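Local coordinates for protein putative protease (Parabacteroides distasonis ATCC 8503, PDB 3KD4) that is of unknown function but is possibly an exported protease, carrying one DUF3857 and one DUF3858 region, at residues Q23-S28 / L114-I119; K13-H18 / C143-S148; I391-A396 / N499-F504. All coordinates share one frame; numbering follows the deposited sequence.

Contact 1 (Q23-S28 / L114-I119)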
loop_
_atom_site.group_PDB
_atom_site.type_symbol
_atom_site.label_atom_id
_atom_site.label_comp_id
_atom_site.label_asym_id
_atom_site.label_seq_id
_atom_site.Cartn_x
_atom_site.Cartn_y
_atom_site.Cartn_z
ATOM N N GLN A 23 -23.570 -10.661 10.214
ATOM C CA GLN A 23 -22.312 -11.401 10.114
ATOM C C GLN A 23 -21.685 -11.579 11.468
ATOM O O GLN A 23 -21.979 -10.855 12.437
ATOM C CB GLN A 23 -21.319 -10.704 9.167
ATOM C CG GLN A 23 -21.835 -10.654 7.743
ATOM C CD GLN A 23 -20.858 -10.068 6.755
ATOM O OE1 GLN A 23 -19.666 -10.016 7.012
ATOM N NE2 GLN A 23 -21.362 -9.636 5.598
ATOM N N GLU A 24 -20.822 -12.586 11.553
ATOM C CA GLU A 24 -19.936 -12.708 12.679
ATOM C C GLU A 24 -18.563 -12.959 12.133
ATOM O O GLU A 24 -18.382 -13.720 11.141
ATOM C CB GLU A 24 -20.382 -13.821 13.638
ATOM C CG GLU A 24 -19.376 -14.050 14.787
ATOM C CD GLU A 24 -19.842 -15.041 15.892
ATOM O OE1 GLU A 24 -20.887 -15.657 15.706
ATOM O OE2 GLU A 24 -19.113 -15.212 16.905
ATOM N N TYR A 25 -17.588 -12.307 12.748
ATOM C CA TYR A 25 -16.180 -12.642 12.579
ATOM C C TYR A 25 -15.601 -13.037 13.955
ATOM O O TYR A 25 -15.719 -12.292 14.927
ATOM C CB TYR A 25 -15.408 -11.451 11.987
ATOM C CG TYR A 25 -13.891 -11.615 12.049
ATOM C CD1 TYR A 25 -13.254 -12.578 11.289
ATOM C CD2 TYR A 25 -13.090 -10.803 12.880
ATOM C CE1 TYR A 25 -11.872 -12.736 11.325
ATOM C CE2 TYR A 25 -11.675 -10.960 12.919
ATOM C CZ TYR A 25 -11.090 -11.929 12.144
ATOM O OH TYR A 25 -9.729 -12.129 12.131
ATOM N N ARG A 26 -15.046 -14.222 14.057
ATOM C CA ARG A 26 -14.490 -14.711 15.315
ATOM C C ARG A 26 -13.022 -15.040 15.112
ATOM O O ARG A 26 -12.657 -15.739 14.153
ATOM C CB ARG A 26 -15.232 -15.923 15.846
ATOM C CG ARG A 26 -14.709 -16.409 17.216
ATOM C CD ARG A 26 -15.674 -17.361 17.897
ATOM N NE ARG A 26 -15.150 -17.742 19.239
ATOM C CZ ARG A 26 -15.835 -18.466 20.110
ATOM N NH1 ARG A 26 -17.070 -18.864 19.819
ATOM N NH2 ARG A 26 -15.309 -18.764 21.276
ATOM N N SER A 27 -12.187 -14.478 15.978
ATOM C CA SER A 27 -10.733 -14.607 15.850
ATOM C C SER A 27 -10.174 -15.112 17.140
ATOM O O SER A 27 -10.417 -14.483 18.166
ATOM C CB SER A 27 -10.074 -13.242 15.548
ATOM O OG SER A 27 -8.660 -13.305 15.711
ATOM N N SER A 28 -9.481 -16.262 17.113
ATOM C CA SER A 28 -8.732 -16.696 18.314
ATOM C C SER A 28 -7.305 -16.938 17.980
ATOM O O SER A 28 -6.944 -17.299 16.828
ATOM C CB SER A 28 -9.289 -17.945 19.020
ATOM O OG SER A 28 -9.236 -19.005 18.138
ATOM N N LEU A 114 -6.241 -15.101 23.197
ATOM C CA LEU A 114 -7.303 -14.126 22.958
ATOM C C LEU A 114 -8.281 -14.679 21.935
ATOM O O LEU A 114 -7.894 -15.050 20.823
ATOM C CB LEU A 114 -6.717 -12.807 22.420
ATOM C CG LEU A 114 -7.681 -11.661 22.109
ATOM C CD1 LEU A 114 -8.470 -11.226 23.386
ATOM C CD2 LEU A 114 -6.944 -10.440 21.446
ATOM N N ASP A 115 -9.553 -14.602 22.267
ATOM C CA ASP A 115 -10.640 -15.143 21.456
ATOM C C ASP A 115 -11.761 -14.123 21.517
ATOM O O ASP A 115 -12.249 -13.801 22.615
ATOM C CB ASP A 115 -11.064 -16.480 22.049
ATOM C CG ASP A 115 -12.162 -17.180 21.230
ATOM O OD1 ASP A 115 -12.664 -16.595 20.251
ATOM O OD2 ASP A 115 -12.553 -18.304 21.611
ATOM N N TYR A 116 -12.095 -13.527 20.372
ATOM C CA TYR A 116 -13.154 -12.524 20.317
ATOM C C TYR A 116 -13.975 -12.636 19.056
ATOM O O TYR A 116 -13.510 -13.203 18.040
ATOM C CB TYR A 116 -12.595 -11.098 20.426
ATOM C CG TYR A 116 -11.823 -10.634 19.226
ATOM C CD1 TYR A 116 -10.460 -10.843 19.130
ATOM C CD2 TYR A 116 -12.465 -9.985 18.170
ATOM C CE1 TYR A 116 -9.733 -10.421 18.007
ATOM C CE2 TYR A 116 -11.756 -9.553 17.054
ATOM C CZ TYR A 116 -10.397 -9.783 16.972
ATOM O OH TYR A 116 -9.726 -9.339 15.856
ATOM N N SER A 117 -15.162 -12.038 19.102
ATOM C CA SER A 117 -16.001 -11.883 17.925
ATOM C C SER A 117 -16.374 -10.440 17.700
ATOM O O SER A 117 -16.582 -9.666 18.657
ATOM C CB SER A 117 -17.306 -12.656 18.039
ATOM O OG SER A 117 -17.097 -14.056 18.122
ATOM N N ILE A 118 -16.537 -10.112 16.433
ATOM C CA ILE A 118 -17.184 -8.891 16.000
ATOM C C ILE A 118 -18.499 -9.330 15.333
ATOM O O ILE A 118 -18.492 -10.106 14.374
ATOM C CB ILE A 118 -16.308 -8.123 15.015
ATOM C CG1 ILE A 118 -15.011 -7.691 15.728
ATOM C CG2 ILE A 118 -17.109 -6.927 14.436
ATOM C CD1 ILE A 118 -13.947 -7.073 14.785
ATOM N N ILE A 119 -19.617 -8.849 15.871
ATOM C CA ILE A 119 -20.938 -9.197 15.390
ATOM C C ILE A 119 -21.509 -7.983 14.670
ATOM O O ILE A 119 -21.607 -6.906 15.249
ATOM C CB ILE A 119 -21.830 -9.632 16.532
ATOM C CG1 ILE A 119 -21.215 -10.881 17.195
ATOM C CG2 ILE A 119 -23.295 -9.916 16.025
ATOM C CD1 ILE A 119 -21.398 -10.908 18.633
HETATM O O HOH W 1 -7.658 -13.130 18.664
HETATM O O HOH W 2 -7.596 -10.896 14.742
#
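Tyr-25 and Ser-27 pair with Ile-118 and Tyr-116 as the hydrogen-bonded rungs of an antiparallel ladder, in which 23-28 and 114-119 are neighbouring strands of the large mixed sheet in the DUF3857 region. Backbone bonds come in two reciprocal sets: Tyr-25 N to Ile-118 O and Ile-118 N to Tyr-25 O, then Ser-27 N to Tyr-116 O and Tyr-116 N to Ser-27 O. The non-hydrogen-bonded pairs Glu-24/Ile-119, Arg-26/Ser-117 and Ser-28/Asp-115 bring the CA atoms closer than the hydrogen-bonded pairs do, with Ser-28 CA and Asp-115 CA 4.0 Å apart.

Charged and polar groups gather on the face of Glu-24, Arg-26, Asp-115 and Ser-117. Arg-26, its chain extended to NE, grips Asp-115 side-on: NE reaches OD1 of Asp-115 at 2.9 Å and NH2 reaches its OD2 at 2.8 Å. Both oxygens lie near the guanidinium plane, yet the carboxylate is turned 33° from it, and NH2 meets OD2 from somewhat above the carboxylate plane. Ser-117 OG donates to the anti lone pair of Glu-24 OE2 at 2.6 Å and also bonds His-60 on strand 55-65. One glycerol, probably from the crystallisation liquor, bonds both Glu-24 OE2 and Arg-26 NH1, and another bonds Glu-24 OE1.

The other face is aromatic and aliphatic. CB of Ser-27 sits over the Tyr-116 ring, 4.1 Å from its centroid, in a CH-pi contact; with CG between the backbone N and carbonyl carbon (chi1 70°), the Tyr-116 ring turns toward 23-28 to receive it. The rim of the Tyr-25 ring meets Tyr-116 OH and, through CD2, Ile-118 CD1 at 4.3 Å.

Water links the same face: one molecule joins Ser-27 OG to Leu-114 O, while a second lies 2.8 Å from Ser-27 OG and 2.9 Å from Tyr-116 OH.

Contact 2 (K13-H18 / C143-S148)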
loop_
_atom_site.group_PDB
_atom_site.type_symbol
_atom_site.label_atom_id
_atom_site.label_comp_id
_atom_site.label_asym_id
_atom_site.label_seq_id
_atom_site.Cartn_x
_atom_site.Cartn_y
_atom_site.Cartn_z
ATOM N N LYS A 13 -9.663 -18.351 12.491
ATOM C CA LYS A 13 -10.551 -17.254 12.090
ATOM C C LYS A 13 -11.761 -17.862 11.421
ATOM O O LYS A 13 -11.620 -18.793 10.597
ATOM C CB LYS A 13 -9.854 -16.278 11.148
ATOM C CG LYS A 13 -8.711 -15.552 11.833
ATOM C CD LYS A 13 -7.927 -14.643 10.930
ATOM C CE LYS A 13 -6.927 -13.798 11.780
ATOM N NZ LYS A 13 -6.132 -12.895 10.934
ATOM N N ALA A 14 -12.946 -17.374 11.782
ATOM C CA ALA A 14 -14.181 -17.925 11.255
ATOM C C ALA A 14 -15.103 -16.785 10.874
ATOM O O ALA A 14 -15.350 -15.891 11.702
ATOM C CB ALA A 14 -14.843 -18.850 12.297
ATOM N N TRP A 15 -15.613 -16.806 9.634
ATOM C CA TRP A 15 -16.565 -15.811 9.189
ATOM C C TRP A 15 -17.889 -16.528 8.948
ATOM O O TRP A 15 -17.913 -17.648 8.416
ATOM C CB TRP A 15 -16.134 -15.123 7.880
ATOM C CG TRP A 15 -14.951 -14.254 7.943
ATOM C CD1 TRP A 15 -14.920 -12.905 8.014
ATOM C CD2 TRP A 15 -13.593 -14.690 7.895
ATOM N NE1 TRP A 15 -13.605 -12.457 8.020
ATOM C CE2 TRP A 15 -12.779 -13.545 7.917
ATOM C CE3 TRP A 15 -12.992 -15.943 7.767
ATOM C CZ2 TRP A 15 -11.396 -13.613 7.864
ATOM C CZ3 TRP A 15 -11.597 -16.015 7.764
ATOM C CH2 TRP A 15 -10.824 -14.852 7.821
ATOM N N THR A 16 -18.969 -15.895 9.356
ATOM C CA THR A 16 -20.299 -16.393 9.168
ATOM C C THR A 16 -21.193 -15.299 8.597
ATOM O O THR A 16 -21.251 -14.187 9.130
ATOM C CB THR A 16 -20.888 -16.836 10.500
ATOM O OG1 THR A 16 -19.970 -17.734 11.128
ATOM C CG2 THR A 16 -22.269 -17.493 10.295
ATOM N N LEU A 17 -21.933 -15.641 7.551
ATOM C CA LEU A 17 -23.013 -14.786 7.042
ATOM C C LEU A 17 -24.336 -15.457 7.391
ATOM O O LEU A 17 -24.518 -16.601 7.062
ATOM C CB LEU A 17 -22.926 -14.680 5.533
ATOM C CG LEU A 17 -24.050 -13.957 4.793
ATOM C CD1 LEU A 17 -24.083 -12.489 5.161
ATOM C CD2 LEU A 17 -23.906 -14.184 3.232
ATOM N N HIS A 18 -25.255 -14.720 7.999
ATOM C CA HIS A 18 -26.583 -15.228 8.330
ATOM C C HIS A 18 -27.585 -14.791 7.260
ATOM O O HIS A 18 -27.338 -13.820 6.552
ATOM C CB HIS A 18 -27.026 -14.713 9.691
ATOM C CG HIS A 18 -26.124 -15.131 10.799
ATOM N ND1 HIS A 18 -26.097 -16.420 11.285
ATOM C CD2 HIS A 18 -25.230 -14.431 11.541
ATOM C CE1 HIS A 18 -25.200 -16.505 12.257
ATOM N NE2 HIS A 18 -24.656 -15.312 12.428
ATOM N N CYS A 143 -2.991 -22.668 11.432
ATOM C CA CYS A 143 -3.927 -21.646 11.079
ATOM C C CYS A 143 -5.164 -22.335 10.467
ATOM O O CYS A 143 -5.046 -23.019 9.439
ATOM C CB CYS A 143 -3.298 -20.670 10.091
ATOM S SG CYS A 143 -4.445 -19.399 9.568
ATOM N N LYS A 144 -6.307 -22.177 11.134
ATOM C CA LYS A 144 -7.601 -22.694 10.668
ATOM C C LYS A 144 -8.481 -21.552 10.284
ATOM O O LYS A 144 -8.583 -20.574 11.032
ATOM C CB LYS A 144 -8.286 -23.539 11.754
ATOM C CG LYS A 144 -7.517 -24.864 12.004
ATOM C CD LYS A 144 -8.138 -25.766 13.077
ATOM C CE LYS A 144 -7.461 -27.169 13.057
ATOM N NZ LYS A 144 -7.766 -28.023 11.798
ATOM N N VAL A 145 -9.039 -21.621 9.084
ATOM C CA VAL A 145 -9.946 -20.579 8.587
ATOM C C VAL A 145 -11.189 -21.244 8.069
ATOM O O VAL A 145 -11.134 -22.354 7.471
ATOM C CB VAL A 145 -9.306 -19.647 7.510
ATOM C CG1 VAL A 145 -8.244 -18.770 8.177
ATOM C CG2 VAL A 145 -8.676 -20.448 6.312
ATOM N N SER A 146 -12.319 -20.583 8.314
ATOM C CA SER A 146 -13.626 -21.163 8.068
ATOM C C SER A 146 -14.576 -20.101 7.560
ATOM O O SER A 146 -14.583 -18.983 8.077
ATOM C CB SER A 146 -14.163 -21.680 9.416
ATOM O OG SER A 146 -15.430 -22.183 9.288
ATOM N N ILE A 147 -15.375 -20.428 6.554
ATOM C CA ILE A 147 -16.422 -19.497 6.058
ATOM C C ILE A 147 -17.750 -20.234 6.053
ATOM O O ILE A 147 -17.791 -21.357 5.577
ATOM C CB ILE A 147 -16.123 -19.022 4.640
ATOM C CG1 ILE A 147 -14.781 -18.276 4.572
ATOM C CG2 ILE A 147 -17.273 -18.096 4.094
ATOM C CD1 ILE A 147 -14.244 -18.136 3.063
ATOM N N SER A 148 -18.798 -19.655 6.641
ATOM C CA SER A 148 -20.135 -20.269 6.661
ATOM C C SER A 148 -21.124 -19.292 6.118
ATOM O O SER A 148 -21.121 -18.136 6.540
ATOM C CB SER A 148 -20.557 -20.632 8.079
ATOM O OG SER A 148 -19.604 -21.470 8.654
HETATM O O HOH W 3 -17.398 -20.193 9.634
#
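Lys-144 opens the pairing with Lys-13: its carbonyl O accepts Lys-13 N at 2.9 Å. Val-145 stands beside Lys-13, with CG1 approaching Lys-13 CB, while its CB lies at the edge of the Trp-15 indole, 4.3 Å from CZ3. The ammonium of Lys-13 is carried off to a salt bridge with Glu-132.

Ser-146 binds through both backbone polar atoms: its N donates to Lys-13 O in a bent bond (134° at the hydrogen), and its O accepts Trp-15 N. The same oxygen lies in the indole plane, 3.4 Å from Trp-15 CE3. This staggered pattern, in which Ser-146 bonds the two residues that flank its partner Ala-14, marks a parallel ladder; 6-17 and 140-150 are the parallel neighbours in a sheet whose other pairings are antiparallel.

Ile-147 turns to the face of Val-145 and Trp-15. Its CG1 comes within 4.3 Å of Trp-15 CE3, and Leu-203 of strand 202-206 touches all three side chains.

Ser-148 N donates to Trp-15 O, and Ser-148 O in turn receives Leu-17 N at 2.8 Å. On the face of Ala-14, Ser-146 and Ser-148 a water bridges the strands, donating to Trp-15 O and bonding both serine hydroxyls. With chi1 of 177°, Ser-146 OG stands anti to its own N, bonded to that water and to Glu-176; Ser-148 OG lies 2.7 Å from the water oxygen.

Contact 3 (I391-A396 / N499-F504)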
loop_
_atom_site.group_PDB
_atom_site.type_symbol
_atom_site.label_atom_id
_atom_site.label_comp_id
_atom_site.label_asym_id
_atom_site.label_seq_id
_atom_site.Cartn_x
_atom_site.Cartn_y
_atom_site.Cartn_z
ATOM N N ILE A 391 38.405 18.619 -2.573
ATOM C CA ILE A 391 37.493 17.496 -2.826
ATOM C C ILE A 391 36.102 18.057 -3.048
ATOM O O ILE A 391 35.437 18.477 -2.106
ATOM C CB ILE A 391 37.398 16.517 -1.642
ATOM C CG1 ILE A 391 38.757 15.897 -1.340
ATOM C CG2 ILE A 391 36.413 15.386 -1.953
ATOM C CD1 ILE A 391 38.890 15.442 0.107
ATOM N N CYS A 392 35.670 18.076 -4.302
ATOM C CA CYS A 392 34.378 18.635 -4.682
ATOM C C CYS A 392 33.322 17.523 -4.742
ATOM O O CYS A 392 33.364 16.699 -5.637
ATOM C CB CYS A 392 34.522 19.276 -6.052
ATOM S SG CYS A 392 33.005 19.997 -6.698
ATOM N N VAL A 393 32.404 17.494 -3.780
ATOM C CA VAL A 393 31.318 16.521 -3.795
ATOM C C VAL A 393 30.150 17.150 -4.553
ATOM O O VAL A 393 29.602 18.140 -4.114
ATOM C CB VAL A 393 30.917 16.087 -2.378
ATOM C CG1 VAL A 393 29.836 14.986 -2.416
ATOM C CG2 VAL A 393 32.146 15.566 -1.634
ATOM N N LEU A 394 29.817 16.615 -5.726
ATOM C CA LEU A 394 28.678 17.127 -6.479
ATOM C C LEU A 394 27.408 16.753 -5.682
ATOM O O LEU A 394 27.249 15.602 -5.280
ATOM C CB LEU A 394 28.642 16.522 -7.880
ATOM C CG LEU A 394 29.853 16.787 -8.766
ATOM C CD1 LEU A 394 29.860 15.854 -10.002
ATOM C CD2 LEU A 394 29.922 18.278 -9.140
ATOM N N PRO A 395 26.518 17.721 -5.417
ATOM C CA PRO A 395 25.397 17.365 -4.527
ATOM C C PRO A 395 24.416 16.359 -5.130
ATOM O O PRO A 395 24.123 16.417 -6.311
ATOM C CB PRO A 395 24.705 18.703 -4.281
ATOM C CG PRO A 395 25.099 19.561 -5.428
ATOM C CD PRO A 395 26.469 19.133 -5.848
ATOM N N ALA A 396 23.920 15.437 -4.317
ATOM C CA ALA A 396 22.877 14.512 -4.756
ATOM C C ALA A 396 21.580 15.270 -4.930
ATOM O O ALA A 396 21.341 16.247 -4.227
ATOM C CB ALA A 396 22.695 13.415 -3.735
ATOM N N ASN A 499 31.203 8.397 -6.251
ATOM C CA ASN A 499 30.986 8.553 -7.688
ATOM C C ASN A 499 30.585 9.957 -8.070
ATOM O O ASN A 499 30.517 10.276 -9.237
ATOM C CB ASN A 499 29.979 7.498 -8.175
ATOM C CG ASN A 499 30.473 6.081 -7.951
ATOM O OD1 ASN A 499 31.671 5.861 -7.766
ATOM N ND2 ASN A 499 29.568 5.099 -8.036
ATOM N N ARG A 500 30.382 10.809 -7.073
ATOM C CA ARG A 500 30.078 12.239 -7.284
ATOM C C ARG A 500 31.246 13.172 -6.922
ATOM O O ARG A 500 31.089 14.423 -6.890
ATOM C CB ARG A 500 28.827 12.629 -6.460
ATOM C CG ARG A 500 27.548 12.163 -7.072
ATOM C CD ARG A 500 26.304 12.622 -6.291
ATOM N NE ARG A 500 26.156 11.907 -5.027
ATOM C CZ ARG A 500 26.428 12.403 -3.825
ATOM N NH1 ARG A 500 26.835 13.648 -3.644
ATOM N NH2 ARG A 500 26.265 11.647 -2.768
ATOM N N VAL A 501 32.407 12.593 -6.634
ATOM C CA VAL A 501 33.551 13.392 -6.249
ATOM C C VAL A 501 34.380 13.791 -7.464
ATOM O O VAL A 501 34.703 12.943 -8.307
ATOM C CB VAL A 501 34.446 12.648 -5.251
ATOM C CG1 VAL A 501 35.770 13.395 -5.055
ATOM C CG2 VAL A 501 33.700 12.463 -3.932
ATOM N N LEU A 502 34.734 15.067 -7.517
ATOM C CA LEU A 502 35.794 15.579 -8.392
ATOM C C LEU A 502 36.933 16.055 -7.484
ATOM O O LEU A 502 36.708 16.718 -6.464
ATOM C CB LEU A 502 35.326 16.756 -9.256
ATOM C CG LEU A 502 34.197 16.519 -10.264
ATOM C CD1 LEU A 502 33.878 17.878 -10.960
ATOM C CD2 LEU A 502 34.574 15.439 -11.263
ATOM N N LEU A 503 38.145 15.673 -7.835
ATOM C CA LEU A 503 39.336 16.039 -7.075
ATOM C C LEU A 503 40.123 17.044 -7.895
ATOM O O LEU A 503 40.317 16.859 -9.099
ATOM C CB LEU A 503 40.197 14.800 -6.805
ATOM C CG LEU A 503 41.481 14.965 -6.010
ATOM C CD1 LEU A 503 41.217 15.343 -4.528
ATOM C CD2 LEU A 503 42.307 13.647 -6.155
ATOM N N PHE A 504 40.547 18.116 -7.237
ATOM C CA PHE A 504 41.392 19.139 -7.851
ATOM C C PHE A 504 42.634 19.339 -7.020
ATOM O O PHE A 504 42.585 19.261 -5.787
ATOM C CB PHE A 504 40.666 20.484 -7.908
ATOM C CG PHE A 504 39.444 20.484 -8.779
ATOM C CD1 PHE A 504 38.223 20.077 -8.273
ATOM C CD2 PHE A 504 39.519 20.927 -10.088
ATOM C CE1 PHE A 504 37.103 20.111 -9.050
ATOM C CE2 PHE A 504 38.403 20.951 -10.884
ATOM C CZ PHE A 504 37.188 20.543 -10.363
#
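Arg-500 crosses to Leu-394, its side chain reaching past Leu-394 O to Ala-396. CB faces the partner segment and lies 4.1 Å from Leu-394 CB. CG lies 3.9 Å from Leu-394 O, and CD closes to 3.3 Å from the same oxygen. There the chain bends (chi3 -72°), turning NE toward Ala-396 CB. CZ lies beneath that methyl, which sits over the centre of the guanidinium at 3.9 Å. At the tip NH1 donates to Leu-394 O at 2.6 Å, with the oxygen in the guanidinium plane, and touches Val-393 CG1; NH2 also borders Ala-396 CB.

The backbone of Arg-500 contributes as well: its O accepts Leu-394 N, extending the bonding of the antiparallel strands past the end of 389-393. Within the ladder Cys-392 and Leu-502 form the hydrogen-bonded pair, N to O both ways. On one face Ile-391 CG2 packs against Val-501 CG1 at 3.7 Å, and Ile-391 CG1 meets Leu-503 CD1. On the other, Cys-392 CB abuts the edge of the Phe-504 ring at CE1, 4.0 Å away.

Strand 501-505 is the middle of a three-stranded antiparallel sheet, between 389-393 and 438-439. Its buried face, with Cys-392 and Phe-504, packs on strand 370-380, while Leu-394 meets strands 423-433 and 465-474; Arg-500 touches Tyr-429 and Arg-470 of those same two strands, and Asn-499 ND2 bonds Glu-493 O of helix 481-495.

In the fold
Contacts 1 and 2 belong to one eight-stranded mixed sheet, their centres 9 Å apart. Strands 6-17 and 23-33 are consecutive in the chain and adjacent in the sheet, so the order 111-120, 23-33, 6-17, 140-150 runs straight through both contacts; Glu-24 O to Thr-16 N and Arg-26 O to Ala-14 N are probable hydrogen bonds joining them. Along the sequence contact 2 spans contact 1, as its segments flank those of contact 1 on both sides. Contact 3 follows later, in the three-stranded sheet of the DUF3858 region, its centre about 60 Å from the other two and across the chain's centre. Contacts 1 and 2 thus hold one sheet together, while contact 3 closes a separate one.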